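Local atomic coordinates of Ras-related protein Rab-21 (Homo sapiens, PDB entry 1Z0I), a protein that belongs to the Rab branch of the Ras family of small P-loop proteins and is modelled with guanosine-5'-diphosphate and a magnesium ion. Residues Y5-V10 with D78-I83; C113-G118 with C164-E169. One frame throughout, in Å; residues are numbered along the deposited sequence.

Contact 1. Residues Y5-V10 with D78-I83; sequences YSFKVV and DSNGAI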
ATOM      1  N   TYR A   5     -11.452  -6.652 -15.468  1.00 35.88           N
ATOM      2  CA  TYR A   5     -10.601  -7.202 -14.402  1.00 34.75           C
ATOM      3  C   TYR A   5     -11.153  -6.983 -12.988  1.00 33.56           C
ATOM      4  O   TYR A   5     -11.603  -5.889 -12.643  1.00 33.24           O
ATOM      5  CB  TYR A   5      -9.188  -6.624 -14.507  1.00 35.08           C
ATOM      6  CG  TYR A   5      -8.440  -7.028 -15.755  1.00 35.94           C
ATOM      7  CD1 TYR A   5      -8.419  -6.203 -16.887  1.00 37.12           C
ATOM      8  CD2 TYR A   5      -7.748  -8.233 -15.810  1.00 37.08           C
ATOM      9  CE1 TYR A   5      -7.722  -6.571 -18.040  1.00 36.58           C
ATOM     10  CE2 TYR A   5      -7.056  -8.615 -16.950  1.00 37.37           C
ATOM     11  CZ  TYR A   5      -7.044  -7.784 -18.064  1.00 37.33           C
ATOM     12  OH  TYR A   5      -6.344  -8.180 -19.194  1.00 37.18           O
ATOM     13  N   SER A   6     -11.120  -8.034 -12.173  1.00 32.28           N
ATOM     14  CA  SER A   6     -11.461  -7.918 -10.748  1.00 31.02           C
ATOM     15  C   SER A   6     -10.280  -8.273  -9.854  1.00 29.77           C
ATOM     16  O   SER A   6      -9.878  -9.438  -9.804  1.00 29.36           O
ATOM     17  CB  SER A   6     -12.656  -8.795 -10.402  1.00 30.93           C
ATOM     18  OG  SER A   6     -13.844  -8.034 -10.393  1.00 32.57           O
ATOM     19  N   PHE A   7      -9.733  -7.267  -9.162  1.00 28.39           N
ATOM     20  CA  PHE A   7      -8.557  -7.460  -8.297  1.00 27.81           C
ATOM     21  C   PHE A   7      -8.805  -7.223  -6.806  1.00 27.51           C
ATOM     22  O   PHE A   7      -9.574  -6.332  -6.432  1.00 28.37           O
ATOM     23  CB  PHE A   7      -7.370  -6.600  -8.759  1.00 27.24           C
ATOM     24  CG  PHE A   7      -6.890  -6.919 -10.144  1.00 27.48           C
ATOM     25  CD1 PHE A   7      -6.869  -5.933 -11.125  1.00 25.36           C
ATOM     26  CD2 PHE A   7      -6.475  -8.221 -10.482  1.00 26.41           C
ATOM     27  CE1 PHE A   7      -6.433  -6.226 -12.406  1.00 25.84           C
ATOM     28  CE2 PHE A   7      -6.036  -8.519 -11.767  1.00 25.21           C
ATOM     29  CZ  PHE A   7      -6.017  -7.527 -12.730  1.00 26.12           C
ATOM     30  N   LYS A   8      -8.145  -8.018  -5.968  1.00 26.72           N
ATOM     31  CA  LYS A   8      -8.146  -7.805  -4.516  1.00 26.48           C
ATOM     32  C   LYS A   8      -6.769  -7.356  -4.017  1.00 26.25           C
ATOM     33  O   LYS A   8      -5.748  -7.971  -4.358  1.00 26.10           O
ATOM     34  CB  LYS A   8      -8.593  -9.051  -3.745  1.00 26.04           C
ATOM     35  CG  LYS A   8      -8.511  -8.847  -2.245  1.00 26.17           C
ATOM     36  CD  LYS A   8      -9.187  -9.940  -1.449  1.00 26.29           C
ATOM     37  CE  LYS A   8      -8.779  -9.843   0.013  1.00 24.78           C
ATOM     38  NZ  LYS A   8      -9.312 -10.941   0.837  1.00 24.54           N
ATOM     39  N   VAL A   9      -6.761  -6.289  -3.209  1.00 25.78           N
ATOM     40  CA  VAL A   9      -5.531  -5.689  -2.685  1.00 25.32           C
ATOM     41  C   VAL A   9      -5.597  -5.494  -1.158  1.00 24.40           C
ATOM     42  O   VAL A   9      -6.572  -4.963  -0.632  1.00 24.47           O
ATOM     43  CB  VAL A   9      -5.207  -4.360  -3.425  1.00 25.80           C
ATOM     44  CG1 VAL A   9      -4.024  -3.601  -2.756  1.00 26.20           C
ATOM     45  CG2 VAL A   9      -4.916  -4.632  -4.923  1.00 25.42           C
ATOM     46  N   VAL A  10      -4.559  -5.953  -0.464  1.00 23.65           N
ATOM     47  CA  VAL A  10      -4.449  -5.841   1.000  1.00 22.88           C
ATOM     48  C   VAL A  10      -3.370  -4.849   1.440  1.00 22.92           C
ATOM     49  O   VAL A  10      -2.302  -4.760   0.820  1.00 22.81           O
ATOM     50  CB  VAL A  10      -4.171  -7.206   1.712  1.00 22.34           C
ATOM     51  CG1 VAL A  10      -5.417  -8.078   1.733  1.00 22.21           C
ATOM     52  CG2 VAL A  10      -2.991  -7.934   1.090  1.00 21.23           C
ATOM     53  N   ASP A  78      -7.355 -14.805  -1.517  1.00 27.87           N
ATOM     54  CA  ASP A  78      -7.681 -14.378  -2.907  1.00 27.65           C
ATOM     55  C   ASP A  78      -7.091 -13.017  -3.330  1.00 27.32           C
ATOM     56  O   ASP A  78      -7.587 -12.382  -4.261  1.00 27.25           O
ATOM     57  CB  ASP A  78      -9.198 -14.391  -3.180  1.00 27.63           C
ATOM     58  CG  ASP A  78      -9.869 -15.694  -2.782  1.00 28.61           C
ATOM     59  OD1 ASP A  78      -9.428 -16.767  -3.237  1.00 28.95           O
ATOM     60  OD2 ASP A  78     -10.857 -15.642  -2.015  1.00 30.73           O
ATOM     61  N   SER A  79      -6.033 -12.582  -2.651  1.00 27.05           N
ATOM     62  CA  SER A  79      -5.391 -11.307  -2.953  1.00 26.29           C
ATOM     63  C   SER A  79      -4.519 -11.441  -4.170  1.00 25.91           C
ATOM     64  O   SER A  79      -3.860 -12.475  -4.356  1.00 25.79           O
ATOM     65  CB  SER A  79      -4.544 -10.838  -1.786  1.00 26.15           C
ATOM     66  OG  SER A  79      -5.343 -10.694  -0.639  1.00 26.37           O
ATOM     67  N   ASN A  80      -4.531 -10.389  -4.985  1.00 24.85           N
ATOM     68  CA  ASN A  80      -3.744 -10.303  -6.212  1.00 23.90           C
ATOM     69  C   ASN A  80      -2.539  -9.372  -6.029  1.00 23.40           C
ATOM     70  O   ASN A  80      -1.469  -9.634  -6.580  1.00 23.65           O
ATOM     71  CB  ASN A  80      -4.608  -9.810  -7.391  1.00 23.62           C
ATOM     72  CG  ASN A  80      -5.828 -10.691  -7.646  1.00 23.79           C
ATOM     73  OD1 ASN A  80      -5.709 -11.850  -8.073  1.00 24.48           O
ATOM     74  ND2 ASN A  80      -7.005 -10.143  -7.399  1.00 20.93           N
ATOM     75  N   GLY A  81      -2.729  -8.284  -5.272  1.00 22.41           N
ATOM     76  CA  GLY A  81      -1.656  -7.343  -4.939  1.00 21.16           C
ATOM     77  C   GLY A  81      -1.545  -7.046  -3.450  1.00 20.44           C
ATOM     78  O   GLY A  81      -2.460  -7.334  -2.680  1.00 21.32           O
ATOM     79  N   ALA A  82      -0.434  -6.454  -3.031  1.00 19.54           N
ATOM     80  CA  ALA A  82      -0.253  -6.098  -1.616  1.00 19.15           C
ATOM     81  C   ALA A  82       0.524  -4.780  -1.431  1.00 18.43           C
ATOM     82  O   ALA A  82       1.521  -4.532  -2.120  1.00 18.18           O
ATOM     83  CB  ALA A  82       0.427  -7.236  -0.855  1.00 18.24           C
ATOM     84  N   ILE A  83       0.051  -3.949  -0.505  1.00 18.07           N
ATOM     85  CA  ILE A  83       0.663  -2.641  -0.216  1.00 17.92           C
ATOM     86  C   ILE A  83       1.217  -2.647   1.233  1.00 18.81           C
ATOM     87  O   ILE A  83       0.463  -2.627   2.228  1.00 18.58           O
ATOM     88  CB  ILE A  83      -0.330  -1.500  -0.509  1.00 17.98           C
ATOM     89  CG1 ILE A  83      -0.731  -1.554  -2.002  1.00 18.68           C
ATOM     90  CG2 ILE A  83       0.246  -0.103  -0.167  1.00 16.45           C
ATOM     91  CD1 ILE A  83      -1.798  -0.538  -2.434  1.00 17.82           C
TER
HETATM   92  O   HOH W   1     -11.707 -12.627  -0.519  1.00 28.87           O
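The F7 ring turns its edge to the side-chain amide of N80, and the two planes stand 78° apart, close to perpendicular. F7 CD2 lies 3.8 Å from N80 CG, and the ring also packs on V55 and L57 of the neighbouring strand 53-60 and on I168 of helix 156-169. Next along, K8 O is gripped by two backbone donors, N80 N at 2.8 Å and G81 N at 3.2 Å, because the chain turns at N80 just as it enters the sheet. From there parallel pairing takes over: V9 sits beside G81 and V10 beside A82, the bond from V10 N to G81 O being weak and that from I83 N to V10 O short, at 2.8 Å. These are the central parallel strands of the Ras-type P-loop fold, with 5-12 flanked by 53-60 and 81-87. On one face of the sheet, V9 CG1 meets I83 CD1 at 3.8 Å. On the other, V10 CG2 rests 4.0 Å from A82 CB, while V10 CG1 faces S79 OG, whose own hydrogen bond goes to Y76 O. The K8 chain, with CG anti to the backbone N (chi1 177°) and extended beyond it, lies alongside S79, bringing CE to 3.6 Å from S79 OG. At its end NZ is hydrogen-bonded to the carbonyls of R77 and Y75, and K8 also makes a cation-pi contact with W60. A water accepts from K8 NZ at 3.2 Å and makes a weak bond to D78 OD2, a loose water link between the two side chains.

Contact 2. Residues C113-G118 with C164-E169; sequences CLCIVG and CKRMIE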
ATOM      1  N   CYS A 113       1.617  -9.327  -6.706  1.00 29.00           N
ATOM      2  CA  CYS A 113       2.304  -8.080  -6.969  1.00 27.29           C
ATOM      3  C   CYS A 113       2.424  -7.264  -5.684  1.00 26.26           C
ATOM      4  O   CYS A 113       1.414  -6.807  -5.140  1.00 26.28           O
ATOM      5  CB  CYS A 113       1.551  -7.318  -8.051  1.00 27.52           C
ATOM      6  SG  CYS A 113       1.404  -8.234  -9.598  1.00 27.42           S
ATOM      7  N   LEU A 114       3.653  -7.109  -5.191  1.00 24.64           N
ATOM      8  CA  LEU A 114       3.904  -6.425  -3.932  1.00 23.95           C
ATOM      9  C   LEU A 114       4.424  -4.983  -4.115  1.00 24.13           C
ATOM     10  O   LEU A 114       5.251  -4.702  -4.988  1.00 24.05           O
ATOM     11  CB  LEU A 114       4.853  -7.263  -3.058  1.00 24.27           C
ATOM     12  CG  LEU A 114       5.482  -6.768  -1.737  1.00 23.66           C
ATOM     13  CD1 LEU A 114       4.482  -6.348  -0.683  1.00 20.43           C
ATOM     14  CD2 LEU A 114       6.411  -7.835  -1.193  1.00 23.02           C
ATOM     15  N   CYS A 115       3.896  -4.077  -3.296  1.00 24.02           N
ATOM     16  CA  CYS A 115       4.390  -2.702  -3.198  1.00 23.63           C
ATOM     17  C   CYS A 115       5.003  -2.462  -1.812  1.00 23.74           C
ATOM     18  O   CYS A 115       4.425  -2.860  -0.776  1.00 23.58           O
ATOM     19  CB  CYS A 115       3.244  -1.716  -3.417  1.00 23.47           C
ATOM     20  SG  CYS A 115       2.318  -1.950  -4.969  1.00 23.05           S
ATOM     21  N   ILE A 116       6.181  -1.844  -1.777  1.00 23.57           N
ATOM     22  CA  ILE A 116       6.661  -1.291  -0.511  1.00 23.94           C
ATOM     23  C   ILE A 116       6.641   0.249  -0.592  1.00 23.82           C
ATOM     24  O   ILE A 116       7.114   0.849  -1.566  1.00 23.70           O
ATOM     25  CB  ILE A 116       7.972  -1.967  -0.003  1.00 24.39           C
ATOM     26  CG1 ILE A 116       7.674  -3.454   0.303  1.00 24.81           C
ATOM     27  CG2 ILE A 116       8.521  -1.261   1.248  1.00 22.72           C
ATOM     28  CD1 ILE A 116       8.882  -4.381   0.440  1.00 24.52           C
ATOM     29  N   VAL A 117       6.022   0.866   0.416  1.00 23.42           N
ATOM     30  CA  VAL A 117       5.603   2.274   0.325  1.00 22.41           C
ATOM     31  C   VAL A 117       6.075   3.108   1.513  1.00 21.92           C
ATOM     32  O   VAL A 117       5.704   2.843   2.659  1.00 21.06           O
ATOM     33  CB  VAL A 117       4.051   2.405   0.188  1.00 22.45           C
ATOM     34  CG1 VAL A 117       3.615   3.903   0.066  1.00 21.09           C
ATOM     35  CG2 VAL A 117       3.552   1.591  -0.990  1.00 21.57           C
ATOM     36  N   GLY A 118       6.885   4.122   1.213  1.00 21.54           N
ATOM     37  CA  GLY A 118       7.306   5.092   2.226  1.00 21.75           C
ATOM     38  C   GLY A 118       6.297   6.231   2.286  1.00 21.54           C
ATOM     39  O   GLY A 118       6.251   7.066   1.372  1.00 21.85           O
ATOM     40  N   CYS A 164      -2.255  -1.776 -10.445  1.00 25.23           N
ATOM     41  CA  CYS A 164      -3.279  -2.291 -11.366  1.00 25.85           C
ATOM     42  C   CYS A 164      -2.703  -2.839 -12.675  1.00 26.40           C
ATOM     43  O   CYS A 164      -3.086  -3.935 -13.103  1.00 26.35           O
ATOM     44  CB  CYS A 164      -4.376  -1.252 -11.613  1.00 25.64           C
ATOM     45  SG  CYS A 164      -5.518  -1.100 -10.184  1.00 26.44           S
ATOM     46  N   LYS A 165      -1.758  -2.112 -13.276  1.00 27.10           N
ATOM     47  CA  LYS A 165      -1.105  -2.557 -14.515  1.00 28.53           C
ATOM     48  C   LYS A 165      -0.239  -3.804 -14.314  1.00 29.08           C
ATOM     49  O   LYS A 165      -0.154  -4.669 -15.201  1.00 29.45           O
ATOM     50  CB  LYS A 165      -0.252  -1.438 -15.122  1.00 28.70           C
ATOM     51  CG  LYS A 165      -1.041  -0.189 -15.499  1.00 30.25           C
ATOM     52  CD  LYS A 165      -0.213   1.060 -15.352  1.00 31.43           C
ATOM     53  CE  LYS A 165       0.583   1.352 -16.598  1.00 33.71           C
ATOM     54  NZ  LYS A 165       0.909   2.810 -16.657  1.00 36.26           N
ATOM     55  N   ARG A 166       0.423  -3.870 -13.159  1.00 29.50           N
ATOM     56  CA  ARG A 166       1.301  -4.974 -12.833  1.00 29.79           C
ATOM     57  C   ARG A 166       0.497  -6.255 -12.670  1.00 30.03           C
ATOM     58  O   ARG A 166       0.903  -7.305 -13.163  1.00 30.60           O
ATOM     59  CB  ARG A 166       2.087  -4.670 -11.563  1.00 30.31           C
ATOM     60  CG  ARG A 166       3.287  -3.745 -11.764  1.00 30.48           C
ATOM     61  CD  ARG A 166       4.354  -4.092 -10.745  1.00 31.49           C
ATOM     62  NE  ARG A 166       4.125  -3.446  -9.461  1.00 32.98           N
ATOM     63  CZ  ARG A 166       4.396  -3.959  -8.261  1.00 31.21           C
ATOM     64  NH1 ARG A 166       4.893  -5.184  -8.113  1.00 29.80           N
ATOM     65  NH2 ARG A 166       4.143  -3.222  -7.195  1.00 30.62           N
ATOM     66  N   MET A 167      -0.649  -6.157 -11.991  1.00 30.20           N
ATOM     67  CA  MET A 167      -1.589  -7.272 -11.847  1.00 29.90           C
ATOM     68  C   MET A 167      -2.224  -7.727 -13.179  1.00 30.62           C
ATOM     69  O   MET A 167      -2.574  -8.889 -13.336  1.00 30.36           O
ATOM     70  CB  MET A 167      -2.671  -6.943 -10.806  1.00 29.65           C
ATOM     71  CG  MET A 167      -2.151  -6.780  -9.391  1.00 28.18           C
ATOM     72  SD  MET A 167      -3.386  -6.372  -8.134  1.00 27.49           S
ATOM     73  CE  MET A 167      -3.987  -4.784  -8.727  1.00 26.36           C
ATOM     74  N   ILE A 168      -2.374  -6.804 -14.125  1.00 31.70           N
ATOM     75  CA  ILE A 168      -2.914  -7.125 -15.461  1.00 32.43           C
ATOM     76  C   ILE A 168      -1.912  -7.922 -16.314  1.00 33.67           C
ATOM     77  O   ILE A 168      -2.315  -8.787 -17.098  1.00 33.52           O
ATOM     78  CB  ILE A 168      -3.392  -5.848 -16.212  1.00 32.13           C
ATOM     79  CG1 ILE A 168      -4.684  -5.321 -15.581  1.00 31.49           C
ATOM     80  CG2 ILE A 168      -3.618  -6.125 -17.707  1.00 31.53           C
ATOM     81  CD1 ILE A 168      -4.984  -3.872 -15.898  1.00 31.31           C
ATOM     82  N   GLU A 169      -0.618  -7.632 -16.147  1.00 34.66           N
ATOM     83  CA  GLU A 169       0.438  -8.336 -16.878  1.00 35.96           C
ATOM     84  C   GLU A 169       0.637  -9.793 -16.428  1.00 36.97           C
ATOM     85  O   GLU A 169       1.152 -10.618 -17.185  1.00 37.16           O
ATOM     86  CB  GLU A 169       1.746  -7.567 -16.788  1.00 35.90           C
TER
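R166 reaches back from the helix to the strand and holds L114 O with both terminal nitrogens, NH2 at 2.9 Å and NH1 at 3.2 Å from it. L114 O lies close to the guanidinium plane, yet both donors come from one face of the L114 carbonyl, well above its plane, instead of along a lone pair. A bend in the arginine chain at chi3 (-84°) turns the guanidinium toward the strand. NH2 has a further hydrogen bond to Y146 OH, and NE faces D162 in a long, weak ion pair. At the guanidinium edge, C115 SG comes within 3.1 Å of R166 NH2, and C113 CB lies over one face, 4.0 Å from NH1. The sulfur of C113 turns to the helix backbone, 3.7 Å from R166 O, and touches M167 CG at 3.8 Å. The C113 backbone is hydrogen-bonded to N80 and A82, that of C115 to A82 and L84, in the neighbouring strand 81-87 and the residue just before it. The segment axes stand at 157°, as expected where the C-terminal helix of a Ras-family P-loop fold lies against one face of the sheet, running back nearly antiparallel to its parallel strands.

How the contacts relate
From the N terminus, strand 5-12 opens the fold; the chain then passes through helix 19-28 and the antiparallel pair 43-50 and 53-60 before contact 1 closes this first loop at 78-83. Strand 81-87 leads on, past helix 97-107, to 113-119, where contact 2 opens; it closes only when the last helix, 156-169, returns. The two loops therefore follow in series, neither nesting nor crossing. They join through the sheet, where strands 81-87 and 113-119 are neighbours linked through A82. M167 SD also packs against G81 N, so helix 156-169 spans strands of both contacts.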